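PDB 7BOR: probable enoyl-CoA hydratase/isomerase from Pseudomonas aeruginosa, which binds coenzyme A and may act as a delta(3)-delta(2)-enoyl-CoA isomerase of the crotonase family. Local coordinates for residues P74-D78 and S79-R83; K126-F129 and V130-L134; L142-P145 and R146-H150. One frame throughout, in Å; residues are numbered along the deposited sequence.

Contact 1. Residues P74-D78 and S79-R83; sequences PSLRD and SPVGR
The hydroxyl of S79 lies between two backbone carbonyls of the preceding loop, with S79 OG 2.7 Å from S75 O and also 2.7 Å from L76 O. Only one proton is available to the two acceptors, and the distances do not show which of them receives it. What points the hydroxyl back at the loop is its first torsion: chi1 of 53° sets OG between the backbone N and the carbonyl carbon. This illustrates how a serine at the N-cap of a helix can fasten the approaching chain. The helix starts with P80, and its first turn closes through R83 N donating to S79 O at 2.9 Å. The loop also lies close over that turn, since L76 O accepts a CA-H contact from G82 CA at 2.9 Å. S79 O lies over the centre of one face of the R83 guanidinium, 3.4 Å from its plane. On the apolar side P74 CB meets S79 CB at 3.7 Å, while V81 CG1 lies more loosely beside P74 CG and L76 CG, 4.4 Å from each. Beyond the turn, R77 is salt-bridged to D227 of helix 200-233, where L76 packs on F229 and P74 on L233, while P80 and V81 lie against helix 29-44.

Contact 2. Residues K126-F129 and V130-L134; sequences KMPF and VNLGL. With COA (coenzyme A), chain C.
One carbonyl oxygen, F129 O, takes two backbone N-H groups from opposite faces of its plane, those of L132 and L134. Both bonds measure 2.8 Å, L132 N to F129 O and L134 N to F129 O, with the donors 54° and 47° out of the plane, so neither follows a lone pair. L132 N has a weak second acceptor in P128 O. A water ties the start of the turn together, donating to M127 O and accepting from V130 N at 3.0 Å. Such a compact turn, with a short 3-10 segment at 130-131, leads the chain from strand 124-126 towards helix 140-148 in this crotonase fold, and here it forms part of the coenzyme A pocket. Three side chains meet the thiol arm: P128 CG packs on C2P of the coenzyme at 3.7 Å, L132 CD1 comes within 3.3 Å of its O5P, and F129 offers the edge of its ring, CD1 being 3.8 Å from the sulfur S1P. F129 CG stands opposite the carbonyl carbon (chi1 -58°), which carries the ring away from the turn. At its base F129 CB meets L134 CB at 4.1 Å, and both side chains pack on F229 of helix 200-233, whose R232 donates through NE to G133 O.

Contact 3. Residues L142-P145 and R146-H150; sequences LILP and RMLGH
Extended first torsions in L142 and R146, chi1 175° and -170°, send both side chains along the same flank of the helix, and a bend at chi3 of the arginine then turns its guanidinium across the leucine. R146 NH2 ends 3.4 Å from L142 CG and nearly as near CD2, an oblique approach of a charged group to a branched apolar one. One position along, I143 and M147 lie side by side and point the same way; the methionine chain bends at its own chi3 to set CE 3.7 Å from I143 CG2. L144 and L148 repeat the four-residue spacing more loosely. Beneath these pairs run the backbone bonds of a last helical turn: M147 N to I143 O is 3.0 Å and L148 N to L144 O is 2.8 Å. P145 puts a kink in the helix because its nitrogen has no hydrogen to give the turn before. G149 is the first residue to leave helical angles, its positive phi of 79° turning the chain aside, and its N reaches P145 O in a weak bond. The same glycine is the N-cap of helix 150-157, against which L144, P145 and L148 pack. L142, I143 and R146 rest on helix 200-233. Two of the three i to i+4 side-chain pairs are purely apolar, and in the third a guanidinium lies against a leucine, so side-chain packing, not charge pairing, links the successive turns, and the polar bonding is left to the backbone.

In the fold
All three contacts are local, between residues near in sequence, and each packs side chains on helix 200-233, but they use it differently. Contact 2 is the buried one and lines the coenzyme A pocket, whereas contacts 1 and 3 are partly buried, contact 1 with two exposed arginines and contact 3 with one. Contact 1, at the start of helix 80-90, depends on a serine hydroxyl; contact 3, at the end of helix 140-148, depends on main-chain bonds and apolar pairs; contact 2 relies on a shared carbonyl and a water. F229 and L233 receive residues of both contacts 1 and 2, which do not touch each other. Contacts 2 and 3 do meet, through M127 CE and L144 CD1 at 3.7 Å.

Contact 1. Residues P74-D78 and S79-R83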
ATOM      1  N   PRO A  74      -3.045 -17.399  -2.930  0.99 54.68           N
ATOM      2  CA  PRO A  74      -2.054 -17.072  -3.953  0.99 52.46           C
ATOM      3  C   PRO A  74      -0.640 -17.369  -3.477  0.99 57.67           C
ATOM      4  O   PRO A  74      -0.310 -17.187  -2.297  0.99 56.88           O
ATOM      5  CB  PRO A  74      -2.264 -15.564  -4.171  0.99 53.67           C
ATOM      6  CG  PRO A  74      -2.635 -15.053  -2.808  0.99 55.92           C
ATOM      7  CD  PRO A  74      -3.410 -16.206  -2.129  0.99 55.93           C
ATOM      8  N   SER A  75       0.181 -17.883  -4.411  0.82 52.43           N
ATOM      9  CA  SER A  75       1.629 -17.712  -4.342  0.82 50.21           C
ATOM     10  C   SER A  75       1.945 -16.239  -4.564  0.82 51.51           C
ATOM     11  O   SER A  75       1.638 -15.701  -5.632  0.82 48.82           O
ATOM     12  CB  SER A  75       2.336 -18.550  -5.406  0.82 51.53           C
ATOM     13  OG  SER A  75       3.648 -18.047  -5.678  0.82 51.53           O
ATOM     14  N   LEU A  76       2.538 -15.579  -3.562  1.00 45.47           N
ATOM     15  CA  LEU A  76       2.678 -14.136  -3.661  1.00 44.61           C
ATOM     16  C   LEU A  76       3.463 -13.745  -4.905  1.00 46.75           C
ATOM     17  O   LEU A  76       3.032 -12.861  -5.646  1.00 52.70           O
ATOM     18  CB  LEU A  76       3.316 -13.566  -2.395  1.00 48.98           C
ATOM     19  CG  LEU A  76       2.283 -12.848  -1.527  1.00 44.82           C
ATOM     20  CD1 LEU A  76       1.154 -13.830  -1.177  1.00 46.23           C
ATOM     21  CD2 LEU A  76       2.896 -12.265  -0.267  1.00 45.38           C
ATOM     22  N   ARG A  77       4.583 -14.421  -5.191  0.88 48.61           N
ATOM     23  CA  ARG A  77       5.358 -14.077  -6.384  0.88 51.39           C
ATOM     24  C   ARG A  77       4.456 -13.980  -7.619  0.88 53.89           C
ATOM     25  O   ARG A  77       4.280 -12.909  -8.215  0.88 50.37           O
ATOM     26  CB  ARG A  77       6.453 -15.116  -6.654  0.88 54.47           C
ATOM     27  CG  ARG A  77       7.302 -15.578  -5.493  0.88 67.23           C
ATOM     28  CD  ARG A  77       8.151 -16.782  -5.932  0.88 60.58           C
ATOM     29  NE  ARG A  77       9.084 -17.203  -4.886  0.88 59.54           N
ATOM     30  CZ  ARG A  77      10.338 -16.776  -4.793  0.88 57.01           C
ATOM     31  NH1 ARG A  77      10.805 -15.917  -5.700  0.88 56.58           N
ATOM     32  NH2 ARG A  77      11.118 -17.200  -3.802  0.88 54.64           N
ATOM     33  N   ASP A  78       3.876 -15.104  -8.014  1.00 48.48           N
ATOM     34  CA  ASP A  78       3.188 -15.238  -9.294  1.00 45.95           C
ATOM     35  C   ASP A  78       1.694 -15.237  -8.992  1.00 47.61           C
ATOM     36  O   ASP A  78       1.084 -16.278  -8.770  1.00 44.73           O
ATOM     37  CB  ASP A  78       3.694 -16.493 -10.014  1.00 46.88           C
ATOM     38  CG  ASP A  78       5.215 -16.424 -10.279  1.00 52.27           C
ATOM     39  OD1 ASP A  78       5.613 -15.578 -11.125  1.00 50.11           O
ATOM     40  OD2 ASP A  78       5.998 -17.156  -9.606  1.00 50.37           O
ATOM     41  N   SER A  79       1.126 -14.035  -8.961  1.00 36.56           N
ATOM     42  CA  SER A  79      -0.259 -13.771  -8.600  1.00 41.90           C
ATOM     43  C   SER A  79      -0.550 -12.307  -8.911  1.00 40.74           C
ATOM     44  O   SER A  79       0.380 -11.509  -9.083  1.00 38.07           O
ATOM     45  CB  SER A  79      -0.521 -14.038  -7.104  1.00 48.43           C
ATOM     46  OG  SER A  79       0.411 -13.345  -6.257  1.00 43.80           O
ATOM     47  N   PRO A  80      -1.826 -11.935  -8.970  1.00 34.67           N
ATOM     48  CA  PRO A  80      -2.166 -10.511  -9.099  1.00 38.55           C
ATOM     49  C   PRO A  80      -1.616  -9.653  -7.963  1.00 39.11           C
ATOM     50  O   PRO A  80      -1.051  -8.585  -8.231  1.00 36.77           O
ATOM     51  CB  PRO A  80      -3.704 -10.518  -9.127  1.00 40.43           C
ATOM     52  CG  PRO A  80      -4.067 -11.951  -9.607  1.00 41.79           C
ATOM     53  CD  PRO A  80      -3.010 -12.810  -8.997  1.00 37.70           C
ATOM     54  N   VAL A  81      -1.704 -10.097  -6.707  1.00 36.73           N
ATOM     55  CA  VAL A  81      -1.142  -9.268  -5.640  1.00 39.50           C
ATOM     56  C   VAL A  81       0.371  -9.119  -5.817  1.00 40.32           C
ATOM     57  O   VAL A  81       0.922  -8.018  -5.709  1.00 35.67           O
ATOM     58  CB  VAL A  81      -1.532  -9.812  -4.245  1.00 37.83           C
ATOM     59  CG1 VAL A  81      -0.914 -11.137  -3.968  1.00 41.09           C
ATOM     60  CG2 VAL A  81      -1.136  -8.781  -3.146  1.00 41.05           C
ATOM     61  N   GLY A  82       1.054 -10.202  -6.169  1.00 35.25           N
ATOM     62  CA  GLY A  82       2.477 -10.110  -6.408  1.00 34.52           C
ATOM     63  C   GLY A  82       2.829  -9.166  -7.538  1.00 34.71           C
ATOM     64  O   GLY A  82       3.848  -8.468  -7.480  1.00 33.61           O
ATOM     65  N   ARG A  83       2.004  -9.135  -8.586  1.00 35.84           N
ATOM     66  CA  ARG A  83       2.260  -8.230  -9.707  1.00 36.02           C
ATOM     67  C   ARG A  83       1.979  -6.786  -9.309  1.00 36.88           C
ATOM     68  O   ARG A  83       2.703  -5.868  -9.735  1.00 36.04           O
ATOM     69  CB  ARG A  83       1.416  -8.631 -10.924  1.00 40.45           C
ATOM     70  CG  ARG A  83       1.915  -9.925 -11.589  1.00 35.10           C
ATOM     71  CD  ARG A  83       1.161 -10.311 -12.886  1.00 39.09           C
ATOM     72  NE  ARG A  83      -0.194 -10.812 -12.693  1.00 42.20           N
ATOM     73  CZ  ARG A  83      -0.484 -12.074 -12.401  1.00 42.16           C
ATOM     74  NH1 ARG A  83       0.492 -12.941 -12.258  1.00 41.97           N
ATOM     75  NH2 ARG A  83      -1.747 -12.465 -12.272  1.00 39.92           N
TER

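Contact 2. Residues K126-F129 and V130-L134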
ATOM      1  N   LYS A 126      -3.435  -0.543  10.452  1.00 26.10           N
ATOM      2  CA  LYS A 126      -2.785  -1.643  11.153  1.00 25.20           C
ATOM      3  C   LYS A 126      -2.314  -2.760  10.225  1.00 25.63           C
ATOM      4  O   LYS A 126      -2.761  -2.889   9.088  1.00 23.98           O
ATOM      5  CB  LYS A 126      -3.666  -2.231  12.249  1.00 26.93           C
ATOM      6  CG  LYS A 126      -4.802  -3.078  11.879  1.00 31.19           C
ATOM      7  CD  LYS A 126      -5.360  -3.726  13.157  1.00 30.24           C
ATOM      8  CE  LYS A 126      -6.533  -4.608  12.814  1.00 47.55           C
ATOM      9  NZ  LYS A 126      -7.838  -4.243  13.473  1.00 54.87           N
ATOM     10  N   MET A 127      -1.456  -3.612  10.784  1.00 22.55           N
ATOM     11  CA  MET A 127      -0.875  -4.755  10.058  1.00 22.51           C
ATOM     12  C   MET A 127      -1.274  -5.990  10.854  1.00 24.91           C
ATOM     13  O   MET A 127      -0.575  -6.395  11.798  1.00 24.46           O
ATOM     14  CB  MET A 127       0.629  -4.589   9.905  1.00 23.40           C
ATOM     15  CG  MET A 127       0.916  -3.535   8.853  1.00 24.82           C
ATOM     16  SD  MET A 127       2.594  -2.870   8.826  1.00 25.79           S
ATOM     17  CE  MET A 127       2.489  -1.921  10.363  1.00 21.58           C
ATOM     18  N   PRO A 128      -2.459  -6.539  10.592  1.00 24.37           N
ATOM     19  CA  PRO A 128      -3.016  -7.541  11.498  1.00 23.37           C
ATOM     20  C   PRO A 128      -2.527  -8.953  11.153  1.00 27.61           C
ATOM     21  O   PRO A 128      -3.197  -9.931  11.515  1.00 27.96           O
ATOM     22  CB  PRO A 128      -4.531  -7.372  11.299  1.00 25.27           C
ATOM     23  CG  PRO A 128      -4.677  -7.016   9.888  1.00 24.95           C
ATOM     24  CD  PRO A 128      -3.414  -6.166   9.543  1.00 24.84           C
ATOM     25  N   PHE A 129      -1.361  -9.055  10.475  1.00 26.58           N
ATOM     26  CA  PHE A 129      -0.961 -10.336   9.893  1.00 28.18           C
ATOM     27  C   PHE A 129      -0.920 -11.413  10.955  1.00 33.21           C
ATOM     28  O   PHE A 129      -1.571 -12.452  10.832  1.00 31.11           O
ATOM     29  CB  PHE A 129       0.388 -10.187   9.227  1.00 25.00           C
ATOM     30  CG  PHE A 129       0.409  -9.148   8.155  1.00 28.75           C
ATOM     31  CD1 PHE A 129      -0.537  -9.159   7.122  1.00 31.54           C
ATOM     32  CD2 PHE A 129       1.355  -8.120   8.194  1.00 27.64           C
ATOM     33  CE1 PHE A 129      -0.538  -8.178   6.141  1.00 33.01           C
ATOM     34  CE2 PHE A 129       1.372  -7.137   7.186  1.00 29.25           C
ATOM     35  CZ  PHE A 129       0.395  -7.162   6.169  1.00 30.01           C
ATOM     36  N   VAL A 130      -0.216 -11.125  12.055  1.00 31.55           N
ATOM     37  CA  VAL A 130      -0.067 -12.048  13.170  1.00 32.16           C
ATOM     38  C   VAL A 130      -1.413 -12.412  13.795  1.00 33.64           C
ATOM     39  O   VAL A 130      -1.640 -13.563  14.204  1.00 32.94           O
ATOM     40  CB  VAL A 130       0.904 -11.409  14.181  1.00 33.71           C
ATOM     41  CG1 VAL A 130       0.214 -10.135  14.914  1.00 30.88           C
ATOM     42  CG2 VAL A 130       1.386 -12.414  15.136  1.00 35.38           C
ATOM     43  N   ASN A 131      -2.327 -11.447  13.900  1.00 30.23           N
ATOM     44  CA  ASN A 131      -3.650 -11.773  14.401  1.00 27.38           C
ATOM     45  C   ASN A 131      -4.355 -12.823  13.538  1.00 30.96           C
ATOM     46  O   ASN A 131      -5.271 -13.489  14.030  1.00 32.26           O
ATOM     47  CB  ASN A 131      -4.506 -10.517  14.466  1.00 30.59           C
ATOM     48  CG  ASN A 131      -3.759  -9.343  15.078  1.00 34.58           C
ATOM     49  OD1 ASN A 131      -2.924  -8.663  14.426  1.00 33.35           O
ATOM     50  ND2 ASN A 131      -3.999  -9.141  16.353  1.00 40.35           N
ATOM     51  N   LEU A 132      -3.969 -12.962  12.272  1.00 30.31           N
ATOM     52  CA  LEU A 132      -4.631 -13.852  11.325  1.00 32.69           C
ATOM     53  C   LEU A 132      -3.796 -15.091  11.029  1.00 31.90           C
ATOM     54  O   LEU A 132      -4.003 -15.751  10.004  1.00 35.80           O
ATOM     55  CB  LEU A 132      -4.936 -13.094  10.038  1.00 31.10           C
ATOM     56  CG  LEU A 132      -5.932 -11.943  10.123  1.00 30.50           C
ATOM     57  CD1 LEU A 132      -6.040 -11.150   8.812  1.00 37.79           C
ATOM     58  CD2 LEU A 132      -7.310 -12.456  10.584  1.00 35.77           C
ATOM     59  N   GLY A 133      -2.841 -15.404  11.902  1.00 28.55           N
ATOM     60  CA  GLY A 133      -1.924 -16.498  11.671  1.00 29.09           C
ATOM     61  C   GLY A 133      -0.998 -16.296  10.501  1.00 31.62           C
ATOM     62  O   GLY A 133      -0.413 -17.263  10.004  1.00 32.77           O
ATOM     63  N   LEU A 134      -0.799 -15.051  10.093  1.00 27.76           N
ATOM     64  CA  LEU A 134       0.044 -14.710   8.974  1.00 26.28           C
ATOM     65  C   LEU A 134       1.277 -13.949   9.461  1.00 28.26           C
ATOM     66  O   LEU A 134       1.471 -13.741  10.653  1.00 29.95           O
ATOM     67  CB  LEU A 134      -0.777 -13.928   7.947  1.00 25.42           C
ATOM     68  CG  LEU A 134      -1.964 -14.732   7.371  1.00 31.18           C
ATOM     69  CD1 LEU A 134      -2.927 -13.838   6.580  1.00 28.14           C
ATOM     70  CD2 LEU A 134      -1.464 -15.870   6.492  1.00 29.60           C
TER
HETATM   71  N1A COA C 301     -12.056  -9.058   3.036  1.00 39.74           N
HETATM   72  C2A COA C 301     -13.316  -9.485   2.739  1.00 46.38           C
HETATM   73  N3A COA C 301     -14.419  -8.800   3.167  1.00 42.56           N
HETATM   74  C4A COA C 301     -14.203  -7.680   3.875  1.00 50.01           C
HETATM   75  C5A COA C 301     -12.965  -7.237   4.177  1.00 47.55           C
HETATM   76  C6A COA C 301     -11.867  -7.952   3.747  1.00 40.25           C
HETATM   77  N6A COA C 301     -10.453  -7.615   3.967  1.00 38.35           N
HETATM   78  N7A COA C 301     -13.066  -6.091   4.908  1.00 46.91           N
HETATM   79  C8A COA C 301     -14.376  -5.808   5.078  1.00 52.42           C
HETATM   80  N9A COA C 301     -15.012  -6.794   4.455  1.00 50.98           N
HETATM   81  C1B COA C 301     -16.487  -6.751   4.407  1.00 54.33           C
HETATM   82  C2B COA C 301     -17.218  -7.357   5.714  1.00 56.91           C
HETATM   83  O2B COA C 301     -17.102  -8.835   5.658  1.00 53.67           O
HETATM   84  C3B COA C 301     -18.414  -6.871   5.541  1.00 58.38           C
HETATM   85  O3B COA C 301     -19.142  -7.626   4.485  1.00 60.63           O
HETATM   86  P3B COA C 301     -20.763  -7.645   4.391  1.00 68.58           P
HETATM   87  O7A COA C 301     -21.348  -6.275   4.668  1.00 68.59           O
HETATM   88  O8A COA C 301     -21.249  -8.647   5.402  1.00 60.32           O
HETATM   89  O9A COA C 301     -21.117  -8.035   2.986  1.00 66.88           O
HETATM   90  C4B COA C 301     -18.253  -5.441   4.965  1.00 53.87           C
HETATM   91  O4B COA C 301     -16.913  -5.524   4.203  1.00 56.24           O
HETATM   92  C5B COA C 301     -18.190  -4.417   5.937  1.00 53.87           C
HETATM   93  O5B COA C 301     -17.030  -4.671   6.664  1.00 53.17           O
HETATM   94  P1A COA C 301     -17.075  -4.519   8.290  1.00 56.63           P
HETATM   95  O1A COA C 301     -15.930  -5.255   8.956  1.00 55.96           O
HETATM   96  O2A COA C 301     -18.374  -4.984   8.908  1.00 58.78           O
HETATM   97  O3A COA C 301     -16.971  -2.892   8.534  1.00 57.37           O
HETATM   98  P2A COA C 301     -16.237  -2.382   9.921  1.00 55.48           P
HETATM   99  O4A COA C 301     -16.433  -0.871   9.998  1.00 51.06           O
HETATM  100  O5A COA C 301     -16.882  -3.174  11.018  1.00 54.72           O
HETATM  101  O6A COA C 301     -14.629  -2.805   9.940  1.00 46.27           O
HETATM  102  CBP COA C 301     -12.356  -2.918   9.184  1.00 47.46           C
HETATM  103  CCP COA C 301     -13.700  -2.108   9.092  1.00 49.84           C
HETATM  104  CDP COA C 301     -11.432  -2.530   7.976  1.00 40.58           C
HETATM  105  CEP COA C 301     -11.627  -2.604  10.514  1.00 42.18           C
HETATM  106  CAP COA C 301     -12.828  -4.408   9.163  1.00 46.66           C
HETATM  107  OAP COA C 301     -13.621  -4.573   8.028  1.00 44.37           O
HETATM  108  C9P COA C 301     -11.673  -5.403   9.060  1.00 50.46           C
HETATM  109  O9P COA C 301     -10.960  -5.654   9.988  1.00 50.98           O
HETATM  110  N8P COA C 301     -11.517  -6.054   7.742  1.00 47.67           N
HETATM  111  C7P COA C 301     -10.450  -7.023   7.481  1.00 46.83           C
HETATM  112  C6P COA C 301      -9.046  -6.381   7.689  1.00 41.58           C
HETATM  113  C5P COA C 301      -8.018  -7.508   7.351  1.00 40.81           C
HETATM  114  O5P COA C 301      -7.802  -8.409   8.086  1.00 38.19           O
HETATM  115  N4P COA C 301      -7.315  -7.411   6.085  1.00 39.72           N
HETATM  116  C3P COA C 301      -6.395  -8.453   5.704  1.00 44.58           C
HETATM  117  C2P COA C 301      -5.073  -8.275   6.405  1.00 43.39           C
HETATM  118  S1P COA C 301      -4.073  -9.642   5.771  1.00 57.94           S
HETATM  119  O   HOH W   1       1.245  -8.541  12.032  1.00 30.89           O

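Contact 3. Residues L142-P145 and R146-H150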
ATOM      1  N   LEU A 142      11.564  -5.774   6.648  1.00 23.95           N
ATOM      2  CA  LEU A 142      12.797  -5.011   6.520  1.00 28.28           C
ATOM      3  C   LEU A 142      12.605  -3.510   6.771  1.00 27.19           C
ATOM      4  O   LEU A 142      13.398  -2.892   7.484  1.00 23.41           O
ATOM      5  CB  LEU A 142      13.358  -5.224   5.119  1.00 26.57           C
ATOM      6  CG  LEU A 142      14.592  -4.407   4.746  1.00 34.10           C
ATOM      7  CD1 LEU A 142      15.747  -4.950   5.556  1.00 34.84           C
ATOM      8  CD2 LEU A 142      14.766  -4.467   3.279  1.00 30.35           C
ATOM      9  N   ILE A 143      11.631  -2.904   6.095  1.00 24.93           N
ATOM     10  CA  ILE A 143      11.489  -1.445   6.118  1.00 27.29           C
ATOM     11  C   ILE A 143      11.184  -0.946   7.525  1.00 25.81           C
ATOM     12  O   ILE A 143      11.771   0.031   7.982  1.00 26.28           O
ATOM     13  CB  ILE A 143      10.412  -0.996   5.110  1.00 25.68           C
ATOM     14  CG1 ILE A 143      10.880  -1.318   3.695  1.00 28.08           C
ATOM     15  CG2 ILE A 143      10.053   0.506   5.233  1.00 24.17           C
ATOM     16  CD1 ILE A 143       9.794  -1.135   2.635  1.00 24.37           C
ATOM     17  N   LEU A 144      10.295  -1.604   8.232  1.00 23.87           N
ATOM     18  CA  LEU A 144       9.853  -1.014   9.507  1.00 27.35           C
ATOM     19  C   LEU A 144      10.903  -1.045  10.615  1.00 27.48           C
ATOM     20  O   LEU A 144      11.081  -0.037  11.310  1.00 28.21           O
ATOM     21  CB  LEU A 144       8.580  -1.691  10.001  1.00 23.01           C
ATOM     22  CG  LEU A 144       7.315  -1.351   9.205  1.00 24.40           C
ATOM     23  CD1 LEU A 144       6.135  -2.088   9.833  1.00 23.50           C
ATOM     24  CD2 LEU A 144       7.000   0.153   9.112  1.00 24.81           C
ATOM     25  N   PRO A 145      11.667  -2.130  10.799  1.00 26.18           N
ATOM     26  CA  PRO A 145      12.714  -2.067  11.829  1.00 26.40           C
ATOM     27  C   PRO A 145      13.809  -1.085  11.456  1.00 26.65           C
ATOM     28  O   PRO A 145      14.407  -0.472  12.349  1.00 28.10           O
ATOM     29  CB  PRO A 145      13.212  -3.517  11.950  1.00 26.17           C
ATOM     30  CG  PRO A 145      12.143  -4.374  11.347  1.00 25.14           C
ATOM     31  CD  PRO A 145      11.460  -3.495  10.283  1.00 25.46           C
ATOM     32  N   ARG A 146      14.057  -0.890  10.168  1.00 26.29           N
ATOM     33  CA  ARG A 146      15.067   0.070   9.748  1.00 34.53           C
ATOM     34  C   ARG A 146      14.641   1.498  10.051  1.00 35.26           C
ATOM     35  O   ARG A 146      15.464   2.335  10.430  1.00 35.40           O
ATOM     36  CB  ARG A 146      15.320  -0.084   8.259  1.00 35.79           C
ATOM     37  CG  ARG A 146      16.506   0.671   7.755  1.00 41.86           C
ATOM     38  CD  ARG A 146      16.878   0.124   6.390  1.00 43.37           C
ATOM     39  NE  ARG A 146      15.926   0.529   5.369  1.00 38.28           N
ATOM     40  CZ  ARG A 146      15.607  -0.204   4.313  1.00 46.83           C
ATOM     41  NH1 ARG A 146      14.745   0.262   3.421  1.00 51.32           N
ATOM     42  NH2 ARG A 146      16.127  -1.408   4.154  1.00 56.10           N
ATOM     43  N   MET A 147      13.375   1.794   9.806  1.00 30.14           N
ATOM     44  CA  MET A 147      12.824   3.120  10.034  1.00 31.92           C
ATOM     45  C   MET A 147      12.582   3.391  11.501  1.00 34.32           C
ATOM     46  O   MET A 147      12.806   4.507  11.966  1.00 34.14           O
ATOM     47  CB  MET A 147      11.503   3.270   9.283  1.00 29.66           C
ATOM     48  CG  MET A 147      10.961   4.655   9.310  1.00 40.24           C
ATOM     49  SD  MET A 147       9.321   4.697   8.572  1.00 46.66           S
ATOM     50  CE  MET A 147       9.584   3.631   7.190  1.00 33.79           C
ATOM     51  N   LEU A 148      12.084   2.406  12.232  1.00 29.83           N
ATOM     52  CA  LEU A 148      11.639   2.644  13.576  1.00 28.56           C
ATOM     53  C   LEU A 148      12.469   1.982  14.668  1.00 30.10           C
ATOM     54  O   LEU A 148      12.197   2.237  15.843  1.00 28.14           O
ATOM     55  CB  LEU A 148      10.197   2.149  13.705  1.00 25.85           C
ATOM     56  CG  LEU A 148       9.167   2.606  12.694  1.00 31.11           C
ATOM     57  CD1 LEU A 148       7.854   1.863  12.932  1.00 26.87           C
ATOM     58  CD2 LEU A 148       8.938   4.077  12.867  1.00 28.57           C
ATOM     59  N   GLY A 149      13.430   1.134  14.338  1.00 26.48           N
ATOM     60  CA  GLY A 149      14.039   0.243  15.313  1.00 26.05           C
ATOM     61  C   GLY A 149      13.187  -0.985  15.621  1.00 26.76           C
ATOM     62  O   GLY A 149      11.975  -1.031  15.386  1.00 24.12           O
ATOM     63  N   HIS A 150      13.825  -1.998  16.199  1.00 25.11           N
ATOM     64  CA  HIS A 150      13.121  -3.264  16.366  1.00 27.94           C
ATOM     65  C   HIS A 150      11.868  -3.148  17.233  1.00 26.22           C
ATOM     66  O   HIS A 150      10.799  -3.630  16.844  1.00 25.39           O
ATOM     67  CB  HIS A 150      13.991  -4.343  16.978  1.00 25.18           C
ATOM     68  CG  HIS A 150      13.253  -5.644  17.106  1.00 28.10           C
ATOM     69  ND1 HIS A 150      12.894  -6.389  16.005  1.00 28.02           N
ATOM     70  CD2 HIS A 150      12.718  -6.281  18.181  1.00 27.77           C
ATOM     71  CE1 HIS A 150      12.225  -7.457  16.398  1.00 26.07           C
ATOM     72  NE2 HIS A 150      12.121  -7.428  17.714  1.00 24.54           N
TER